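Local coordinates for protein thiaminase-I (Naegleria gruberi, PDB 4HCW) that is a thiaminase-I, a single-chain alpha/beta protein of the thiaminase I-like family, with helices packed around a mixed beta sheet, at residues Y150-V153 against F159-F162; Q166-S171 against T196-T201; A209-Y214 against N226-Y231; F122-P127 against E233-I238; S102-V107 against V260-L265. One frame throughout, in Å; residues are numbered along the deposited sequence.

Contacts 3 and 4 form the tightest pair, with centres about 8 Å apart: their strands 229-230 and 110-125 are neighbours in the main sheet, joined where Tyr228 O lies 2.7 Å from Leu124 N. Contact 1 lies about 12 Å, centre to centre, from both contact 2 and contact 3. It shares helix 158-169 with contact 2, and Val153 and Val161 both touch Tyr199 there; toward contact 3, Tyr150 and Pro151 pack on Val229. Contact 5 lies farther off, about 21 Å between centres from contact 1, yet Tyr261 on its strand touches Phe159 and Tyr231. Along the chain, contact 5 closes a loop that holds contacts 1 to 4.

Contact 1 of 5, residues Y150-V153 against F159-F162; sequences YPDV and FTVF
Thr160 points its side chain from helix 158-169 at Asp152 and Val153 in the short helix 151-155, and it takes part in every close approach of this contact. Its CB lies 3.9 Å from Asp152 CB, and here the branches part. The hydroxyl turns to the base of the aspartate, Thr160 OG1 lying 3.2 Å from Asp152 CB, with Asp152 CG behind it at 3.6 Å. The methyl CG2 lies 3.8 Å from Asp152 CB and, farther out, 4.1 Å from Val153 CG2. This methyl stands anti to the threonine's backbone N, the hydroxyl beside that nitrogen (chi1 -54°), which lets both branches meet Asp152 while the methyl alone reaches on to Val153. The side chains of Asp152 and Thr160 cross at about a right angle, with the threonine's branches ending at the aspartate's methylene. Behind this first layer, Val153 CG2 sits over the centre of the Tyr150 ring at the start of the helix. Two consecutive helices joined by a short link are thus brought side by side. No hydrogen bond crosses between the segments, and Asp152 OD1 instead has a weak bond to Ser157 OG in the link. The chemistry is therefore mainly that of van der Waals contact, despite an acid and a hydroxyl at its heart.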
# COMPACT_ATOMS: atom_id res chain seq x y z
N TYR A 150 6.45 -6.10 14.65
CA TYR A 150 6.34 -5.05 13.66
C TYR A 150 7.71 -4.87 13.01
O TYR A 150 8.47 -3.98 13.39
CB TYR A 150 5.88 -3.75 14.33
CG TYR A 150 5.23 -2.74 13.41
CD1 TYR A 150 5.45 -2.75 12.04
CD2 TYR A 150 4.40 -1.75 13.93
CE1 TYR A 150 4.86 -1.82 11.21
CE2 TYR A 150 3.81 -0.81 13.11
CZ TYR A 150 4.04 -0.85 11.75
OH TYR A 150 3.45 0.08 10.93
N PRO A 151 8.03 -5.73 12.03
CA PRO A 151 9.36 -5.85 11.41
C PRO A 151 9.91 -4.53 10.86
O PRO A 151 11.10 -4.26 11.03
CB PRO A 151 9.13 -6.84 10.27
CG PRO A 151 7.95 -7.64 10.70
CD PRO A 151 7.07 -6.67 11.44
N ASP A 152 9.07 -3.74 10.21
CA ASP A 152 9.52 -2.48 9.62
C ASP A 152 9.95 -1.46 10.68
O ASP A 152 10.91 -0.72 10.49
CB ASP A 152 8.44 -1.88 8.71
CG ASP A 152 8.33 -2.62 7.39
OD1 ASP A 152 9.32 -3.25 6.97
OD2 ASP A 152 7.24 -2.56 6.77
N VAL A 153 9.24 -1.43 11.81
CA VAL A 153 9.58 -0.54 12.91
C VAL A 153 10.82 -1.04 13.64
O VAL A 153 11.69 -0.26 14.02
CB VAL A 153 8.42 -0.39 13.90
CG1 VAL A 153 8.82 0.49 15.07
CG2 VAL A 153 7.20 0.17 13.20
N PHE A 159 11.04 4.23 4.80
CA PHE A 159 9.67 4.51 4.38
C PHE A 159 8.69 4.40 5.54
O PHE A 159 7.65 5.06 5.55
CB PHE A 159 9.27 3.55 3.25
CG PHE A 159 8.04 3.97 2.51
CD1 PHE A 159 8.10 4.95 1.54
CD2 PHE A 159 6.82 3.36 2.77
CE1 PHE A 159 6.96 5.34 0.85
CE2 PHE A 159 5.68 3.74 2.09
CZ PHE A 159 5.75 4.73 1.12
N THR A 160 9.03 3.57 6.52
CA THR A 160 8.17 3.36 7.69
C THR A 160 8.44 4.41 8.77
O THR A 160 7.52 4.92 9.40
CB THR A 160 8.34 1.95 8.27
OG1 THR A 160 8.14 0.98 7.24
CG2 THR A 160 7.34 1.71 9.39
N VAL A 161 9.72 4.71 8.98
CA VAL A 161 10.12 5.75 9.92
C VAL A 161 9.51 7.09 9.51
O VAL A 161 8.95 7.81 10.34
CB VAL A 161 11.65 5.89 10.00
CG1 VAL A 161 12.04 7.15 10.76
CG2 VAL A 161 12.26 4.65 10.64
N PHE A 162 9.63 7.41 8.22
CA PHE A 162 9.04 8.62 7.67
C PHE A 162 7.52 8.63 7.80
O PHE A 162 6.92 9.64 8.15
CB PHE A 162 9.45 8.78 6.20
CG PHE A 162 8.67 9.84 5.47
CD1 PHE A 162 9.00 11.18 5.60
CD2 PHE A 162 7.62 9.50 4.64
CE1 PHE A 162 8.29 12.16 4.93
CE2 PHE A 162 6.90 10.47 3.96
CZ PHE A 162 7.24 11.80 4.10

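Contact 2 of 5, residues Q166-S171 against T196-T201; sequences QQLLQS and TQKYRT
The backbones of helices 158-169 and 193-203 come closest at Leu168 and Lys198, whose CA atoms are 7.4 Å apart, and Leu168 is the side chain that spans the gap. Its CD2 lies 3.7 Å from Lys198 CB, while CD1 reaches past the same carbon to within 3.8 Å of Tyr199 N and 4.1 Å of Tyr199 CB. With CG beside its backbone N (chi1 -68°), the leucine presents both methyls to the facing helix. Lys198 contributes only the root of its side chain: bends at chi2 and chi4 lead the ammonium end away from Leu168. This is helix-to-helix packing within the thiaminase I-like region, in which one leucine at the last turn of a helix rests on the backbone and CB atoms of another. The Tyr199 ring packs on Val161 and Leu164 of helix 158-169, and Ile195, from the same helix as Lys198, also touches Leu168. The first helix closes with Gln170 N donating to Gln166 O at 3.0 Å. In the second, Gln197 O takes two donors: Thr201 N and Thr201 OG1 reach it from opposite faces of its plane, the hydroxyl at 3.2 Å.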
# COMPACT_ATOMS: atom_id res chain seq x y z
N GLN A 166 4.92 11.10 10.38
CA GLN A 166 3.96 12.01 9.78
C GLN A 166 2.52 11.66 10.14
O GLN A 166 1.66 12.54 10.23
CB GLN A 166 4.13 12.04 8.26
CG GLN A 166 5.49 12.54 7.79
CD GLN A 166 5.73 13.99 8.15
OE1 GLN A 166 4.79 14.77 8.31
NE2 GLN A 166 7.00 14.36 8.29
N GLN A 167 2.26 10.38 10.36
CA GLN A 167 0.93 9.93 10.76
C GLN A 167 0.60 10.38 12.18
O GLN A 167 -0.51 10.83 12.46
CB GLN A 167 0.80 8.42 10.64
CG GLN A 167 0.80 7.89 9.22
CD GLN A 167 0.56 6.39 9.15
OE1 GLN A 167 -0.16 5.84 9.98
NE2 GLN A 167 1.16 5.74 8.17
N LEU A 168 1.58 10.26 13.07
CA LEU A 168 1.43 10.71 14.45
C LEU A 168 1.33 12.23 14.50
O LEU A 168 0.62 12.79 15.35
CB LEU A 168 2.62 10.26 15.29
CG LEU A 168 2.80 8.77 15.57
CD1 LEU A 168 4.24 8.46 15.96
CD2 LEU A 168 1.85 8.31 16.66
N LEU A 169 2.02 12.90 13.59
CA LEU A 169 2.10 14.36 13.58
C LEU A 169 0.87 15.02 12.98
O LEU A 169 0.02 15.55 13.70
CB LEU A 169 3.36 14.82 12.84
CG LEU A 169 3.62 16.32 12.76
CD1 LEU A 169 3.70 16.94 14.15
CD2 LEU A 169 4.90 16.60 11.97
N GLN A 170 0.76 14.99 11.65
CA GLN A 170 -0.31 15.69 10.94
C GLN A 170 -1.70 15.12 11.22
O GLN A 170 -1.85 13.95 11.58
CB GLN A 170 -0.05 15.70 9.43
CG GLN A 170 0.82 16.85 8.95
CD GLN A 170 2.30 16.61 9.17
OE1 GLN A 170 3.10 17.54 9.18
NE2 GLN A 170 2.68 15.35 9.35
N SER A 171 -2.70 15.97 11.05
CA SER A 171 -4.10 15.57 11.16
C SER A 171 -4.91 16.30 10.09
O SER A 171 -4.60 17.44 9.75
CB SER A 171 -4.65 15.88 12.55
OG SER A 171 -4.71 17.28 12.77
N THR A 196 8.10 12.08 18.61
CA THR A 196 9.18 11.11 18.81
C THR A 196 8.92 10.29 20.08
O THR A 196 9.39 9.16 20.21
CB THR A 196 10.57 11.81 18.85
OG1 THR A 196 11.40 11.28 17.81
CG2 THR A 196 11.25 11.62 20.19
N GLN A 197 8.15 10.87 20.99
CA GLN A 197 7.75 10.18 22.21
C GLN A 197 6.76 9.05 21.90
O GLN A 197 6.89 7.94 22.42
CB GLN A 197 7.11 11.17 23.20
CG GLN A 197 6.55 10.53 24.46
CD GLN A 197 7.62 10.12 25.45
OE1 GLN A 197 8.46 9.27 25.16
NE2 GLN A 197 7.59 10.73 26.63
N LYS A 198 5.79 9.35 21.05
CA LYS A 198 4.77 8.38 20.66
C LYS A 198 5.39 7.19 19.93
O LYS A 198 5.03 6.04 20.19
CB LYS A 198 3.73 9.04 19.76
CG LYS A 198 3.12 10.31 20.31
CD LYS A 198 2.28 10.04 21.55
CE LYS A 198 1.58 11.31 22.02
NZ LYS A 198 0.71 11.88 20.95
N TYR A 199 6.31 7.47 19.02
CA TYR A 199 6.98 6.44 18.24
C TYR A 199 7.77 5.50 19.13
O TYR A 199 7.79 4.29 18.92
CB TYR A 199 7.91 7.08 17.20
CG TYR A 199 8.51 6.11 16.20
CD1 TYR A 199 9.66 5.40 16.51
CD2 TYR A 199 7.94 5.93 14.95
CE1 TYR A 199 10.22 4.51 15.60
CE2 TYR A 199 8.49 5.05 14.04
CZ TYR A 199 9.63 4.34 14.37
OH TYR A 199 10.18 3.47 13.46
N ARG A 200 8.42 6.07 20.15
CA ARG A 200 9.24 5.28 21.06
C ARG A 200 8.37 4.32 21.88
O ARG A 200 8.80 3.21 22.20
CB ARG A 200 10.03 6.20 21.99
CG ARG A 200 11.21 5.53 22.68
CD ARG A 200 12.16 4.92 21.66
NE ARG A 200 13.53 4.81 22.17
CZ ARG A 200 13.98 3.78 22.88
NH1 ARG A 200 15.24 3.77 23.30
NH2 ARG A 200 13.18 2.77 23.16
N THR A 201 7.16 4.76 22.21
CA THR A 201 6.21 3.94 22.94
C THR A 201 5.88 2.68 22.15
O THR A 201 5.84 1.57 22.70
CB THR A 201 4.91 4.70 23.24
OG1 THR A 201 5.19 5.84 24.07
CG2 THR A 201 3.90 3.81 23.94

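Contact 3 of 5, residues A209-Y214 against N226-Y231; sequences ASQREY and NYYVGY
An offset stack of Tyr214 on Tyr228 joins the first turn of helix 211-219 to the chain beside strand 229-230 at the main sheet. The ring centroids are 4.4 Å apart and the planes differ by only 13°, so the two rings lie face over face, slipped so that each covers the other's rim. Tyr228 CD1 lies 3.4 Å above the plane of the Tyr214 ring, and the nearest ring atoms are Tyr214 CD2 and Tyr228 CD1, at 3.5 Å. The slip carries the phenol end of Tyr214 over the root of its partner, where Tyr214 OH comes 3.5 Å from Tyr228 CB. Both tyrosines have CG anti to the backbone N (chi1 170° and 175°), which extends each ring toward the facing segment. At the far end of Tyr228, the methylene CG of Gln211 lies near Tyr228 OH, oblique to the ring; that hydroxyl is hydrogen-bonded to Ser234 OG. The helix that supplies Tyr214 starts at Ser210, its N-cap, and Glu213 OE1 accepts from Ser210 N at 3.3 Å, met from above the carboxylate plane. Pro151 of helix 151-155 touches both Gln211 and Tyr228. Leu124, on the neighbouring strand 110-125, packs against Tyr214, while strand 229-230 runs antiparallel to that strand and is bonded through its backbone to Val149 as well.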
# COMPACT_ATOMS: atom_id res chain seq x y z
N ALA A 209 12.39 -8.82 15.80
CA ALA A 209 12.21 -10.02 15.00
C ALA A 209 11.71 -9.67 13.60
O ALA A 209 10.81 -8.84 13.45
CB ALA A 209 11.24 -10.98 15.68
N SER A 210 12.30 -10.29 12.59
CA SER A 210 11.93 -10.03 11.21
C SER A 210 10.64 -10.75 10.82
O SER A 210 10.14 -11.58 11.57
CB SER A 210 13.07 -10.45 10.27
OG SER A 210 13.36 -11.83 10.41
N GLN A 211 10.12 -10.41 9.65
CA GLN A 211 8.90 -11.03 9.15
C GLN A 211 9.12 -12.52 8.88
O GLN A 211 8.25 -13.34 9.15
CB GLN A 211 8.43 -10.33 7.88
CG GLN A 211 7.13 -10.87 7.31
CD GLN A 211 7.30 -11.47 5.93
OE1 GLN A 211 6.35 -11.57 5.16
NE2 GLN A 211 8.53 -11.88 5.61
N ARG A 212 10.30 -12.85 8.36
CA ARG A 212 10.65 -14.24 8.06
C ARG A 212 10.64 -15.11 9.31
O ARG A 212 10.19 -16.25 9.28
CB ARG A 212 12.02 -14.30 7.37
CG ARG A 212 12.63 -15.69 7.32
N GLU A 213 11.14 -14.56 10.42
CA GLU A 213 11.15 -15.28 11.69
C GLU A 213 9.74 -15.52 12.20
O GLU A 213 9.44 -16.57 12.76
CB GLU A 213 11.97 -14.52 12.73
CG GLU A 213 13.46 -14.48 12.46
CD GLU A 213 14.23 -13.74 13.54
OE1 GLU A 213 13.65 -12.84 14.17
OE2 GLU A 213 15.42 -14.07 13.76
N TYR A 214 8.87 -14.53 12.01
CA TYR A 214 7.49 -14.62 12.46
C TYR A 214 6.71 -15.67 11.67
O TYR A 214 5.99 -16.48 12.25
CB TYR A 214 6.80 -13.26 12.36
CG TYR A 214 5.31 -13.31 12.58
CD1 TYR A 214 4.77 -13.36 13.86
CD2 TYR A 214 4.43 -13.31 11.50
CE1 TYR A 214 3.41 -13.41 14.06
CE2 TYR A 214 3.06 -13.36 11.69
CZ TYR A 214 2.56 -13.41 12.98
OH TYR A 214 1.20 -13.46 13.17
N ASN A 226 1.32 -12.96 19.59
CA ASN A 226 -0.06 -13.03 19.15
C ASN A 226 -0.46 -11.77 18.38
O ASN A 226 -1.59 -11.64 17.92
CB ASN A 226 -1.00 -13.22 20.34
CG ASN A 226 -0.67 -14.47 21.14
OD1 ASN A 226 -0.16 -15.45 20.60
ND2 ASN A 226 -0.97 -14.44 22.44
N TYR A 227 0.50 -10.86 18.24
CA TYR A 227 0.26 -9.60 17.53
C TYR A 227 1.26 -9.41 16.40
O TYR A 227 2.46 -9.64 16.57
CB TYR A 227 0.33 -8.42 18.50
CG TYR A 227 -0.66 -8.50 19.65
CD1 TYR A 227 -0.33 -9.14 20.83
CD2 TYR A 227 -1.92 -7.92 19.54
CE1 TYR A 227 -1.23 -9.21 21.88
CE2 TYR A 227 -2.82 -7.99 20.58
CZ TYR A 227 -2.48 -8.63 21.75
OH TYR A 227 -3.37 -8.70 22.79
N TYR A 228 0.76 -8.97 15.25
CA TYR A 228 1.62 -8.72 14.09
C TYR A 228 1.09 -7.54 13.28
O TYR A 228 -0.10 -7.46 12.99
CB TYR A 228 1.71 -9.97 13.21
CG TYR A 228 2.47 -9.76 11.92
CD1 TYR A 228 3.85 -9.90 11.87
CD2 TYR A 228 1.81 -9.44 10.74
CE1 TYR A 228 4.55 -9.72 10.69
CE2 TYR A 228 2.50 -9.25 9.56
CZ TYR A 228 3.87 -9.39 9.54
OH TYR A 228 4.56 -9.21 8.37
N VAL A 229 1.99 -6.64 12.91
CA VAL A 229 1.63 -5.50 12.07
C VAL A 229 2.46 -5.49 10.80
O VAL A 229 3.68 -5.61 10.84
CB VAL A 229 1.80 -4.16 12.81
CG1 VAL A 229 1.28 -3.02 11.95
CG2 VAL A 229 1.08 -4.19 14.15
N GLY A 230 1.78 -5.36 9.66
CA GLY A 230 2.45 -5.33 8.37
C GLY A 230 1.45 -5.33 7.24
O GLY A 230 0.24 -5.34 7.47
N TYR A 231 1.95 -5.31 6.01
CA TYR A 231 1.08 -5.34 4.84
C TYR A 231 0.40 -6.70 4.72
O TYR A 231 0.93 -7.70 5.20
CB TYR A 231 1.87 -5.04 3.56
CG TYR A 231 2.75 -3.81 3.65
CD1 TYR A 231 2.20 -2.56 3.89
CD2 TYR A 231 4.12 -3.91 3.48
CE1 TYR A 231 3.00 -1.43 3.96
CE2 TYR A 231 4.93 -2.79 3.55
CZ TYR A 231 4.36 -1.55 3.79
OH TYR A 231 5.16 -0.43 3.86

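Contact 4 of 5, residues F122-P127 against E233-I238; sequences FLLSSP and ESMCEI
Leu124 and Met235 reach toward each other, the methionine methyl passing on to the leucine's CB, where a 3-10 segment, 233-237, covers one face of the long strand 110-125 of the main sheet. Apolar contact accounts for all that crosses between the segments. The methyl CE of Met235 lies 3.7 Å from Leu124 CB, and the sulfur behind it sits 4.0 Å from both leucine methyls, so that Met235 SD rests against the fork of CD1 and CD2. The methionine begins with CG beside its backbone N and then runs extended, with chi2 at 169° and chi3 at -179°, which carries its methyl all the way to the strand. That methyl also grazes Phe122, two residues back on the same face, with Phe122 CB 4.4 Å from Met235 CE. Hydrogen bonds belong to the edges of the contact. Ile238 N donates to Met235 O at 3.2 Å, closing the turn just before helix 239-244, for which Ile238 is the N-cap residue. On the strand, Leu123 and Ser125 bond through their backbones to Gln250 and Asn248 of strand 248-250. Outside the two segments, Phe318 of helix 317-328 adjoins Met235, and Ile215 of helix 211-219 adjoins Ile238. The same methyl that touches the sulfur, Leu124 CD2, also lies 4.1 Å from Ile238 CD1.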
# COMPACT_ATOMS: atom_id res chain seq x y z
N PHE A 122 -1.88 -3.56 8.58
CA PHE A 122 -2.96 -4.15 9.36
C PHE A 122 -2.45 -4.85 10.61
O PHE A 122 -1.26 -5.12 10.74
CB PHE A 122 -3.75 -5.15 8.51
CG PHE A 122 -4.32 -4.57 7.25
CD1 PHE A 122 -5.51 -3.87 7.27
CD2 PHE A 122 -3.67 -4.74 6.04
CE1 PHE A 122 -6.04 -3.33 6.11
CE2 PHE A 122 -4.19 -4.20 4.88
CZ PHE A 122 -5.38 -3.50 4.91
N LEU A 123 -3.37 -5.14 11.53
CA LEU A 123 -3.04 -5.88 12.74
C LEU A 123 -3.52 -7.32 12.63
O LEU A 123 -4.72 -7.58 12.68
CB LEU A 123 -3.66 -5.23 13.97
CG LEU A 123 -3.41 -5.93 15.31
CD1 LEU A 123 -1.92 -6.04 15.60
CD2 LEU A 123 -4.13 -5.21 16.43
N LEU A 124 -2.59 -8.25 12.47
CA LEU A 124 -2.93 -9.66 12.41
C LEU A 124 -2.92 -10.26 13.81
O LEU A 124 -1.87 -10.67 14.31
CB LEU A 124 -1.95 -10.42 11.50
CG LEU A 124 -2.34 -11.87 11.19
CD1 LEU A 124 -3.65 -11.92 10.42
CD2 LEU A 124 -1.23 -12.57 10.43
N SER A 125 -4.09 -10.31 14.43
CA SER A 125 -4.20 -10.79 15.80
C SER A 125 -4.61 -12.26 15.87
O SER A 125 -5.63 -12.67 15.32
CB SER A 125 -5.19 -9.93 16.59
OG SER A 125 -6.44 -9.85 15.92
N SER A 126 -3.79 -13.06 16.56
CA SER A 126 -4.08 -14.47 16.80
C SER A 126 -5.34 -14.60 17.65
O SER A 126 -5.67 -13.69 18.40
CB SER A 126 -2.88 -15.11 17.51
OG SER A 126 -3.11 -16.47 17.82
N PRO A 127 -6.05 -15.73 17.52
CA PRO A 127 -7.22 -16.01 18.37
C PRO A 127 -6.90 -15.90 19.86
O PRO A 127 -7.79 -15.63 20.66
CB PRO A 127 -7.60 -17.45 18.00
CG PRO A 127 -6.44 -17.98 17.21
CD PRO A 127 -5.86 -16.80 16.52
N GLU A 233 0.07 -8.38 2.09
CA GLU A 233 0.86 -9.19 1.17
C GLU A 233 1.94 -9.98 1.91
O GLU A 233 2.45 -10.98 1.40
CB GLU A 233 1.51 -8.31 0.10
CG GLU A 233 0.55 -7.42 -0.66
CD GLU A 233 0.44 -6.04 -0.05
OE1 GLU A 233 -0.65 -5.69 0.46
OE2 GLU A 233 1.44 -5.29 -0.10
N SER A 234 2.29 -9.53 3.11
CA SER A 234 3.32 -10.19 3.90
C SER A 234 2.75 -11.37 4.69
O SER A 234 3.48 -12.09 5.36
CB SER A 234 3.98 -9.20 4.86
OG SER A 234 3.03 -8.59 5.71
N MET A 235 1.44 -11.56 4.58
CA MET A 235 0.76 -12.62 5.31
C MET A 235 0.37 -13.78 4.40
O MET A 235 -0.29 -14.73 4.83
CB MET A 235 -0.49 -12.07 6.00
CG MET A 235 -0.23 -10.84 6.85
SD MET A 235 -1.76 -10.04 7.39
CE MET A 235 -1.10 -8.66 8.33
N CYS A 236 0.77 -13.69 3.13
CA CYS A 236 0.35 -14.66 2.12
C CYS A 236 0.88 -16.07 2.39
O CYS A 236 0.25 -17.06 2.01
CB CYS A 236 0.77 -14.20 0.72
SG CYS A 236 2.54 -14.31 0.38
N GLU A 237 2.03 -16.16 3.04
CA GLU A 237 2.67 -17.45 3.29
C GLU A 237 2.01 -18.22 4.43
O GLU A 237 2.42 -19.34 4.75
CB GLU A 237 4.17 -17.28 3.54
CG GLU A 237 5.04 -17.84 2.42
CD GLU A 237 6.43 -17.24 2.41
OE1 GLU A 237 6.59 -16.10 2.91
OE2 GLU A 237 7.36 -17.91 1.91
N ILE A 238 1.00 -17.62 5.05
CA ILE A 238 0.24 -18.28 6.11
C ILE A 238 -1.25 -18.03 5.96
O ILE A 238 -1.99 -18.01 6.95
CB ILE A 238 0.69 -17.81 7.51
CG1 ILE A 238 0.61 -16.28 7.61
CG2 ILE A 238 2.09 -18.30 7.83
CD1 ILE A 238 0.91 -15.75 9.00

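Contact 5 of 5, residues S102-V107 against V260-L265; sequences SSSASV and VYTDVL
Ser104 and Thr262 join helix 99-105 to strand 260-267 by a hydrogen bond between their hydroxyls, with Ser104 OG 2.7 Å from Thr262 OG1. Both oxygens take the crowded position between backbone N and carbonyl carbon (chi1 67° and 63°), and each faces the other across the gap. The threonine methyl adds a lighter touch, Thr262 CG2 lying 3.5 Å from Ser104 OG. Next along, Ala105 CB meets Val264 CG2 at 4.2 Å, an apolar contact beside the polar one. The spacing follows from the strand: Thr262 and Val264 are two residues apart and point to the same side, while Asp263 between them points away. In the second shell each hydroxyl has a further partner, Ser104 OG bonding to Val101 O in its own helix and Thr262 OG1 to Ser70 OG. The hydroxyls of Ser104, Thr262 and Ser70 thus lie in a chain of close polar contacts from helix to strand to loop. The helix ends here, and Ser106 OG bonds to Ser103 O at 3.0 Å from above the carbonyl plane, across the turn into the short, weakly bonded strand at about 106-107. Arg337 of strand 335-338 bonds to Ser106 O, and Val335 of the same strand touches Ser104. Strand 260-267 itself lies between strands 65-69 and 110-125, antiparallel to both, with helix 99-105 laid against one face.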
# COMPACT_ATOMS: atom_id res chain seq x y z
N SER A 102 -10.77 6.89 -3.85
CA SER A 102 -10.96 7.87 -4.91
C SER A 102 -10.25 9.18 -4.59
O SER A 102 -9.77 9.87 -5.49
CB SER A 102 -12.46 8.11 -5.14
OG SER A 102 -13.10 8.49 -3.94
N SER A 103 -10.19 9.52 -3.31
CA SER A 103 -9.52 10.74 -2.87
C SER A 103 -8.02 10.66 -3.07
O SER A 103 -7.37 11.65 -3.39
CB SER A 103 -9.84 11.04 -1.40
OG SER A 103 -11.23 11.25 -1.21
N SER A 104 -7.47 9.46 -2.88
CA SER A 104 -6.03 9.25 -3.01
C SER A 104 -5.58 9.34 -4.47
O SER A 104 -4.41 9.57 -4.75
CB SER A 104 -5.64 7.89 -2.44
OG SER A 104 -6.17 6.83 -3.22
N ALA A 105 -6.53 9.17 -5.39
CA ALA A 105 -6.22 9.21 -6.81
C ALA A 105 -6.50 10.59 -7.41
O ALA A 105 -6.06 10.89 -8.52
CB ALA A 105 -7.01 8.15 -7.55
N SER A 106 -7.22 11.42 -6.67
CA SER A 106 -7.58 12.75 -7.15
C SER A 106 -6.59 13.81 -6.66
O SER A 106 -6.26 13.87 -5.48
CB SER A 106 -9.00 13.12 -6.72
OG SER A 106 -9.10 13.21 -5.31
N VAL A 107 -6.13 14.65 -7.58
CA VAL A 107 -5.21 15.73 -7.25
C VAL A 107 -5.81 17.08 -7.66
O VAL A 107 -6.00 17.33 -8.85
CB VAL A 107 -3.84 15.55 -7.92
CG1 VAL A 107 -2.93 16.73 -7.60
CG2 VAL A 107 -3.20 14.24 -7.48
N VAL A 260 -3.91 4.21 4.98
CA VAL A 260 -3.74 3.19 3.96
C VAL A 260 -2.92 3.71 2.78
O VAL A 260 -2.81 4.92 2.57
CB VAL A 260 -5.09 2.66 3.42
CG1 VAL A 260 -5.98 2.18 4.56
CG2 VAL A 260 -5.79 3.74 2.59
N TYR A 261 -2.34 2.78 2.02
CA TYR A 261 -1.62 3.12 0.80
C TYR A 261 -2.41 2.63 -0.40
O TYR A 261 -3.04 1.57 -0.34
CB TYR A 261 -0.23 2.49 0.80
CG TYR A 261 0.63 2.85 1.99
CD1 TYR A 261 1.34 4.04 2.02
CD2 TYR A 261 0.75 1.98 3.07
CE1 TYR A 261 2.14 4.36 3.11
CE2 TYR A 261 1.55 2.30 4.16
CZ TYR A 261 2.24 3.49 4.17
OH TYR A 261 3.03 3.81 5.25
N THR A 262 -2.39 3.39 -1.49
CA THR A 262 -3.06 2.97 -2.72
C THR A 262 -2.13 3.09 -3.92
O THR A 262 -1.55 4.14 -4.17
CB THR A 262 -4.33 3.80 -2.99
OG1 THR A 262 -3.98 5.18 -3.19
CG2 THR A 262 -5.32 3.68 -1.84
N ASP A 263 -2.01 1.99 -4.67
CA ASP A 263 -1.26 2.01 -5.92
C ASP A 263 -2.20 2.38 -7.05
O ASP A 263 -3.30 1.83 -7.17
CB ASP A 263 -0.62 0.64 -6.17
CG ASP A 263 0.45 0.30 -5.15
OD1 ASP A 263 1.18 1.22 -4.73
OD2 ASP A 263 0.55 -0.88 -4.76
N VAL A 264 -1.77 3.32 -7.89
CA VAL A 264 -2.65 3.87 -8.92
C VAL A 264 -2.07 3.73 -10.33
O VAL A 264 -0.93 4.12 -10.59
CB VAL A 264 -2.96 5.36 -8.63
CG1 VAL A 264 -3.68 5.99 -9.81
CG2 VAL A 264 -3.78 5.49 -7.36
N LEU A 265 -2.88 3.17 -11.23
CA LEU A 265 -2.52 3.10 -12.64
C LEU A 265 -2.82 4.43 -13.33
O LEU A 265 -3.96 4.90 -13.32
CB LEU A 265 -3.30 1.98 -13.33
CG LEU A 265 -2.82 0.55 -13.09
CD1 LEU A 265 -3.88 -0.45 -13.51
CD2 LEU A 265 -1.53 0.30 -13.85